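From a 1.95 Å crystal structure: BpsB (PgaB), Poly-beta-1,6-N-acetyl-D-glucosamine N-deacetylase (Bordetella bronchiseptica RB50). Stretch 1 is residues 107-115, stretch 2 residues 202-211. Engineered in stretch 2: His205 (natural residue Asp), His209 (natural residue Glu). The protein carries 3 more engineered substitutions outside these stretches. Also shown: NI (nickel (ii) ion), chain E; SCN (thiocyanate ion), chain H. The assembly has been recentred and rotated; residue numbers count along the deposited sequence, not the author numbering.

Stretch 1 107-115: AVVTSWTDA
Stretch 2 (202-211) TSAHLIRHHT

Two segments far apart in sequence can pack closely without exchanging a single hydrogen bond, even where polar atoms lie at the contact. The contact between residues 107-115 and 202-211 of this deacetylase is a compact example, burying 277 Å² in total. The first segment leaves a strand at Val108, passes through Val109 at the N-cap position, and makes a short helix over residues 110-113. Asp114 then departs from helical geometry, with phi/psi of -98/20°, although its N still donates a hydrogen bond to Thr110 O at 2.8 Å. The second segment is helical throughout, its i to i+4 ladder running from Leu206 N to Thr202 O (2.9 Å) to Thr211 N to Ile207 O (2.9 Å).

Thr202, with chi1 m, lies just beyond contact. Ser203 sets the register: its CA stands 5.5 Å from that of Thr110, the closest CA pair between the segments. Thr110, in the p rotamer, directs its CA-to-CB bond toward the helix and places OG1 3.4 Å from both CA and CB of Ser203. Ser203 itself is p and points sideways. Thr110 OG1 finds its hydrogen bond elsewhere in the structure, so it is satisfied although its neighbours across this contact are carbons.

Ala204 points away, and the engineered His205 (chi1 t, chi2 81°) is also clear of the first segment; its NE2 donates a hydrogen bond to thiocyanate N at 2.8 Å. Leu206 turns back toward the contact as an m,t rotamer. Its CD1 lies 3.8 Å from Thr110 OG1 and 3.9 Å from Asp114 OD2, and its CD2 lies 3.7 Å from Asp114 OD2, so Leu206 bridges the two residues. Ile207, also m,t, starts sideways but brings its end nearer: CG1 packs 3.8 Å from Thr110 CG2, and CD1 is 4.4 Å from Val108 CB, with Val108 in the t rotamer.

Arg208, extended with chi1 to chi3 all t, and the engineered His209 (chi1 t, chi2 -92°) are exposed and make no contact with the first segment. Thiocyanate S lies over one face of the His209 ring, 3.6 Å from CE1. His210 points toward the first segment with chi1 m and chi2 92°. Its ND1 donates a hydrogen bond to Leu206 O at 2.8 Å, while NE2 binds nickel at 2.2 Å. Asp114, chi1 t and chi2 54°, brings OD1 to 3.5 Å from His210 CE1, obliquely to the ring. Thr211, chi1 p, closes the segment with OG1 donating a hydrogen bond to Ile207 O at 2.8 Å.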

ATOM      1  N   ALA A 107      -1.532  -2.345   4.125  1.00 31.57           N
ATOM      2  CA  ALA A 107      -1.767  -2.901   2.793  1.00 31.74           C
ATOM      3  C   ALA A 107      -0.987  -4.210   2.673  1.00 32.06           C
ATOM      4  O   ALA A 107       0.233  -4.248   2.923  1.00 31.67           O
ATOM      5  CB  ALA A 107      -1.361  -1.908   1.705  1.00 34.27           C
ATOM      6  N   VAL A 108      -1.711  -5.264   2.319  1.00 32.51           N
ATOM      7  CA  VAL A 108      -1.236  -6.644   2.360  1.00 32.29           C
ATOM      8  C   VAL A 108      -0.882  -7.160   0.971  1.00 30.75           C
ATOM      9  O   VAL A 108      -1.700  -7.051   0.082  1.00 27.72           O
ATOM     10  CB  VAL A 108      -2.345  -7.545   2.962  1.00 39.96           C
ATOM     11  CG1 VAL A 108      -1.989  -9.008   2.879  1.00 35.01           C
ATOM     12  CG2 VAL A 108      -2.657  -7.105   4.394  1.00 50.70           C
ATOM     13  N   VAL A 109       0.320  -7.702   0.764  1.00 33.79           N
ATOM     14  CA  VAL A 109       0.606  -8.416  -0.487  1.00 30.10           C
ATOM     15  C   VAL A 109       0.171  -9.856  -0.256  1.00 31.81           C
ATOM     16  O   VAL A 109       0.820 -10.588   0.491  1.00 30.16           O
ATOM     17  CB  VAL A 109       2.084  -8.389  -0.886  1.00 30.79           C
ATOM     18  CG1 VAL A 109       2.268  -9.096  -2.224  1.00 29.29           C
ATOM     19  CG2 VAL A 109       2.611  -6.944  -0.951  1.00 28.79           C
ATOM     20  N   THR A 110      -0.939 -10.270  -0.841  1.00 28.51           N
ATOM     21  CA  THR A 110      -1.559 -11.488  -0.328  1.00 31.25           C
ATOM     22  C   THR A 110      -0.814 -12.759  -0.757  1.00 32.40           C
ATOM     23  O   THR A 110      -0.941 -13.787  -0.113  1.00 37.45           O
ATOM     24  CB  THR A 110      -3.054 -11.574  -0.708  1.00 30.35           C
ATOM     25  OG1 THR A 110      -3.220 -11.481  -2.124  1.00 31.62           O
ATOM     26  CG2 THR A 110      -3.829 -10.436  -0.039  1.00 29.01           C
ATOM     27  N   SER A 111      -0.017 -12.707  -1.815  1.00 28.15           N
ATOM     28  CA  SER A 111       0.743 -13.906  -2.157  1.00 32.46           C
ATOM     29  C   SER A 111       1.893 -14.134  -1.154  1.00 36.26           C
ATOM     30  O   SER A 111       2.439 -15.234  -1.077  1.00 36.67           O
ATOM     31  CB  SER A 111       1.293 -13.850  -3.594  1.00 34.98           C
ATOM     32  OG  SER A 111       2.359 -12.929  -3.693  1.00 37.44           O
ATOM     33  N   TRP A 112       2.242 -13.098  -0.394  1.00 31.76           N
ATOM     34  CA  TRP A 112       3.260 -13.191   0.643  1.00 34.39           C
ATOM     35  C   TRP A 112       2.654 -13.680   1.951  1.00 33.15           C
ATOM     36  O   TRP A 112       3.103 -14.646   2.536  1.00 32.87           O
ATOM     37  CB  TRP A 112       3.920 -11.817   0.860  1.00 32.85           C
ATOM     38  CG  TRP A 112       4.701 -11.309  -0.302  1.00 32.15           C
ATOM     39  CD1 TRP A 112       4.948 -11.950  -1.465  1.00 32.53           C
ATOM     40  CD2 TRP A 112       5.344 -10.023  -0.408  1.00 29.04           C
ATOM     41  NE1 TRP A 112       5.699 -11.158  -2.298  1.00 32.77           N
ATOM     42  CE2 TRP A 112       5.967  -9.975  -1.669  1.00 35.39           C
ATOM     43  CE3 TRP A 112       5.442  -8.924   0.435  1.00 30.99           C
ATOM     44  CZ2 TRP A 112       6.683  -8.867  -2.113  1.00 41.76           C
ATOM     45  CZ3 TRP A 112       6.177  -7.810  -0.004  1.00 32.68           C
ATOM     46  CH2 TRP A 112       6.776  -7.799  -1.267  1.00 33.12           C
ATOM     47  N   THR A 113       1.637 -12.961   2.413  1.00 29.38           N
ATOM     48  CA  THR A 113       0.874 -13.327   3.597  1.00 34.28           C
ATOM     49  C   THR A 113       0.275 -14.726   3.459  1.00 34.81           C
ATOM     50  O   THR A 113       0.274 -15.510   4.406  1.00 36.61           O
ATOM     51  CB  THR A 113      -0.240 -12.281   3.848  1.00 34.05           C
ATOM     52  OG1 THR A 113       0.380 -10.996   3.990  1.00 37.93           O
ATOM     53  CG2 THR A 113      -1.082 -12.606   5.125  1.00 28.14           C
ATOM     54  N   ASP A 114      -0.215 -15.048   2.269  1.00 34.01           N
ATOM     55  CA  ASP A 114      -0.866 -16.337   2.059  1.00 31.73           C
ATOM     56  C   ASP A 114       0.043 -17.396   1.425  1.00 33.36           C
ATOM     57  O   ASP A 114      -0.443 -18.339   0.829  1.00 31.94           O
ATOM     58  CB  ASP A 114      -2.100 -16.173   1.176  1.00 36.02           C
ATOM     59  CG  ASP A 114      -3.066 -17.304   1.338  1.00 39.10           C
ATOM     60  OD1 ASP A 114      -3.452 -17.562   2.498  1.00 41.18           O
ATOM     61  OD2 ASP A 114      -3.400 -17.938   0.318  1.00 39.21           O
ATOM     62  N   ALA A 115       1.358 -17.223   1.508  1.00 30.25           N
ATOM     63  CA  ALA A 115       2.238 -18.219   0.907  1.00 32.90           C
ATOM     64  C   ALA A 115       2.043 -19.582   1.563  1.00 31.42           C
ATOM     65  O   ALA A 115       1.742 -19.669   2.756  1.00 36.08           O
ATOM     66  CB  ALA A 115       3.711 -17.775   1.010  1.00 34.75           C
ATOM     67  N   THR A 202      -8.310 -11.795  -6.538  1.00 34.08           N
ATOM     68  CA  THR A 202      -7.731 -12.754  -5.607  1.00 33.82           C
ATOM     69  C   THR A 202      -7.332 -12.118  -4.267  1.00 31.40           C
ATOM     70  O   THR A 202      -7.648 -12.671  -3.208  1.00 33.23           O
ATOM     71  CB  THR A 202      -6.514 -13.464  -6.241  1.00 36.49           C
ATOM     72  OG1 THR A 202      -6.938 -14.138  -7.428  1.00 38.31           O
ATOM     73  CG2 THR A 202      -5.909 -14.499  -5.288  1.00 37.46           C
ATOM     74  N   SER A 203      -6.658 -10.967  -4.292  1.00 32.21           N
ATOM     75  CA  SER A 203      -6.240 -10.345  -3.032  1.00 30.78           C
ATOM     76  C   SER A 203      -7.441  -9.941  -2.179  1.00 33.52           C
ATOM     77  O   SER A 203      -7.431 -10.121  -0.957  1.00 31.69           O
ATOM     78  CB  SER A 203      -5.331  -9.119  -3.283  1.00 34.52           C
ATOM     79  OG  SER A 203      -6.071  -8.032  -3.808  1.00 41.07           O
ATOM     80  N   ALA A 204      -8.497  -9.428  -2.808  1.00 31.66           N
ATOM     81  CA  ALA A 204      -9.701  -9.070  -2.043  1.00 30.68           C
ATOM     82  C   ALA A 204     -10.412 -10.320  -1.476  1.00 30.13           C
ATOM     83  O   ALA A 204     -10.872 -10.328  -0.328  1.00 33.49           O
ATOM     84  CB  ALA A 204     -10.665  -8.254  -2.904  1.00 31.29           C
ATOM     85  N   HIS A 205     -10.484 -11.382  -2.260  1.00 31.93           N
ATOM     86  CA  HIS A 205     -11.085 -12.604  -1.742  1.00 37.00           C
ATOM     87  C   HIS A 205     -10.269 -13.184  -0.575  1.00 35.64           C
ATOM     88  O   HIS A 205     -10.836 -13.576   0.446  1.00 33.46           O
ATOM     89  CB  HIS A 205     -11.248 -13.639  -2.841  1.00 42.18           C
ATOM     90  CG  HIS A 205     -11.363 -15.036  -2.321  1.00 50.29           C
ATOM     91  ND1 HIS A 205     -12.543 -15.554  -1.833  1.00 50.47           N
ATOM     92  CD2 HIS A 205     -10.431 -16.007  -2.169  1.00 44.39           C
ATOM     93  CE1 HIS A 205     -12.338 -16.792  -1.422  1.00 48.90           C
ATOM     94  NE2 HIS A 205     -11.066 -17.091  -1.616  1.00 48.55           N
ATOM     95  N   LEU A 206      -8.948 -13.235  -0.720  1.00 33.47           N
ATOM     96  CA  LEU A 206      -8.124 -13.811   0.343  1.00 32.89           C
ATOM     97  C   LEU A 206      -8.275 -13.018   1.640  1.00 29.77           C
ATOM     98  O   LEU A 206      -8.380 -13.606   2.716  1.00 32.53           O
ATOM     99  CB  LEU A 206      -6.650 -13.870  -0.072  1.00 31.39           C
ATOM    100  CG  LEU A 206      -6.364 -14.973  -1.097  1.00 32.16           C
ATOM    101  CD1 LEU A 206      -4.935 -14.858  -1.599  1.00 34.25           C
ATOM    102  CD2 LEU A 206      -6.635 -16.362  -0.506  1.00 38.36           C
ATOM    103  N   ILE A 207      -8.289 -11.688   1.533  1.00 26.82           N
ATOM    104  CA  ILE A 207      -8.434 -10.853   2.717  1.00 27.13           C
ATOM    105  C   ILE A 207      -9.782 -11.054   3.386  1.00 30.59           C
ATOM    106  O   ILE A 207      -9.852 -11.279   4.602  1.00 32.95           O
ATOM    107  CB  ILE A 207      -8.209  -9.356   2.383  1.00 34.92           C
ATOM    108  CG1 ILE A 207      -6.731  -9.124   2.021  1.00 35.38           C
ATOM    109  CG2 ILE A 207      -8.609  -8.477   3.553  1.00 29.48           C
ATOM    110  CD1 ILE A 207      -6.452  -7.752   1.387  1.00 35.02           C
ATOM    111  N   ARG A 208     -10.859 -11.024   2.607  1.00 31.86           N
ATOM    112  CA  ARG A 208     -12.162 -11.324   3.187  1.00 29.10           C
ATOM    113  C   ARG A 208     -12.252 -12.722   3.791  1.00 30.58           C
ATOM    114  O   ARG A 208     -12.808 -12.884   4.873  1.00 31.88           O
ATOM    115  CB  ARG A 208     -13.280 -11.160   2.153  1.00 37.18           C
ATOM    116  CG  ARG A 208     -14.650 -11.208   2.810  1.00 43.35           C
ATOM    117  CD  ARG A 208     -15.789 -11.023   1.844  1.00 52.94           C
ATOM    118  NE  ARG A 208     -17.040 -10.917   2.583  1.00 62.94           N
ATOM    119  CZ  ARG A 208     -18.246 -11.008   2.032  1.00 82.12           C
ATOM    120  NH1 ARG A 208     -19.327 -10.900   2.793  1.00 90.99           N
ATOM    121  NH2 ARG A 208     -18.372 -11.209   0.727  1.00 87.44           N
ATOM    122  N   HIS A 209     -11.719 -13.735   3.100  1.00 29.30           N
ATOM    123  CA  HIS A 209     -11.828 -15.104   3.602  1.00 32.88           C
ATOM    124  C   HIS A 209     -11.167 -15.259   4.974  1.00 36.24           C
ATOM    125  O   HIS A 209     -11.729 -15.896   5.876  1.00 36.52           O
ATOM    126  CB  HIS A 209     -11.207 -16.099   2.604  1.00 36.36           C
ATOM    127  CG  HIS A 209     -11.263 -17.525   3.060  1.00 43.53           C
ATOM    128  ND1 HIS A 209     -10.245 -18.119   3.775  1.00 50.61           N
ATOM    129  CD2 HIS A 209     -12.217 -18.474   2.906  1.00 42.23           C
ATOM    130  CE1 HIS A 209     -10.572 -19.370   4.046  1.00 52.22           C
ATOM    131  NE2 HIS A 209     -11.766 -19.608   3.534  1.00 49.35           N
ATOM    132  N   HIS A 210      -9.979 -14.675   5.120  1.00 31.76           N
ATOM    133  CA  HIS A 210      -9.162 -14.839   6.330  1.00 32.69           C
ATOM    134  C   HIS A 210      -9.359 -13.826   7.440  1.00 34.17           C
ATOM    135  O   HIS A 210      -9.018 -14.111   8.592  1.00 38.63           O
ATOM    136  CB  HIS A 210      -7.678 -14.824   5.954  1.00 29.30           C
ATOM    137  CG  HIS A 210      -7.274 -15.976   5.108  1.00 26.38           C
ATOM    138  ND1 HIS A 210      -7.284 -15.924   3.731  1.00 28.42           N
ATOM    139  CD2 HIS A 210      -6.862 -17.227   5.439  1.00 27.54           C
ATOM    140  CE1 HIS A 210      -6.887 -17.088   3.247  1.00 37.55           C
ATOM    141  NE2 HIS A 210      -6.644 -17.898   4.262  1.00 27.88           N
ATOM    142  N   THR A 211      -9.887 -12.647   7.120  1.00 29.67           N
ATOM    143  CA  THR A 211     -10.059 -11.610   8.147  1.00 35.11           C
ATOM    144  C   THR A 211     -11.511 -11.163   8.325  1.00 38.53           C
ATOM    145  O   THR A 211     -11.848 -10.576   9.346  1.00 36.34           O
ATOM    146  CB  THR A 211      -9.231 -10.334   7.855  1.00 37.58           C
ATOM    147  OG1 THR A 211      -9.853  -9.589   6.808  1.00 39.37           O
ATOM    148  CG2 THR A 211      -7.796 -10.664   7.471  1.00 36.78           C
TER
HETATM  149 NI    NI E 403      -5.981 -19.978   4.332  1.00 33.42          NI
HETATM  150  S   SCN H 406      -8.559 -20.778   1.434  1.00 88.95           S
HETATM  151  C   SCN H 406      -9.623 -20.012   0.183  1.00 69.56           C
HETATM  152  N   SCN H 406     -10.290 -19.537  -0.596  1.00 66.56           N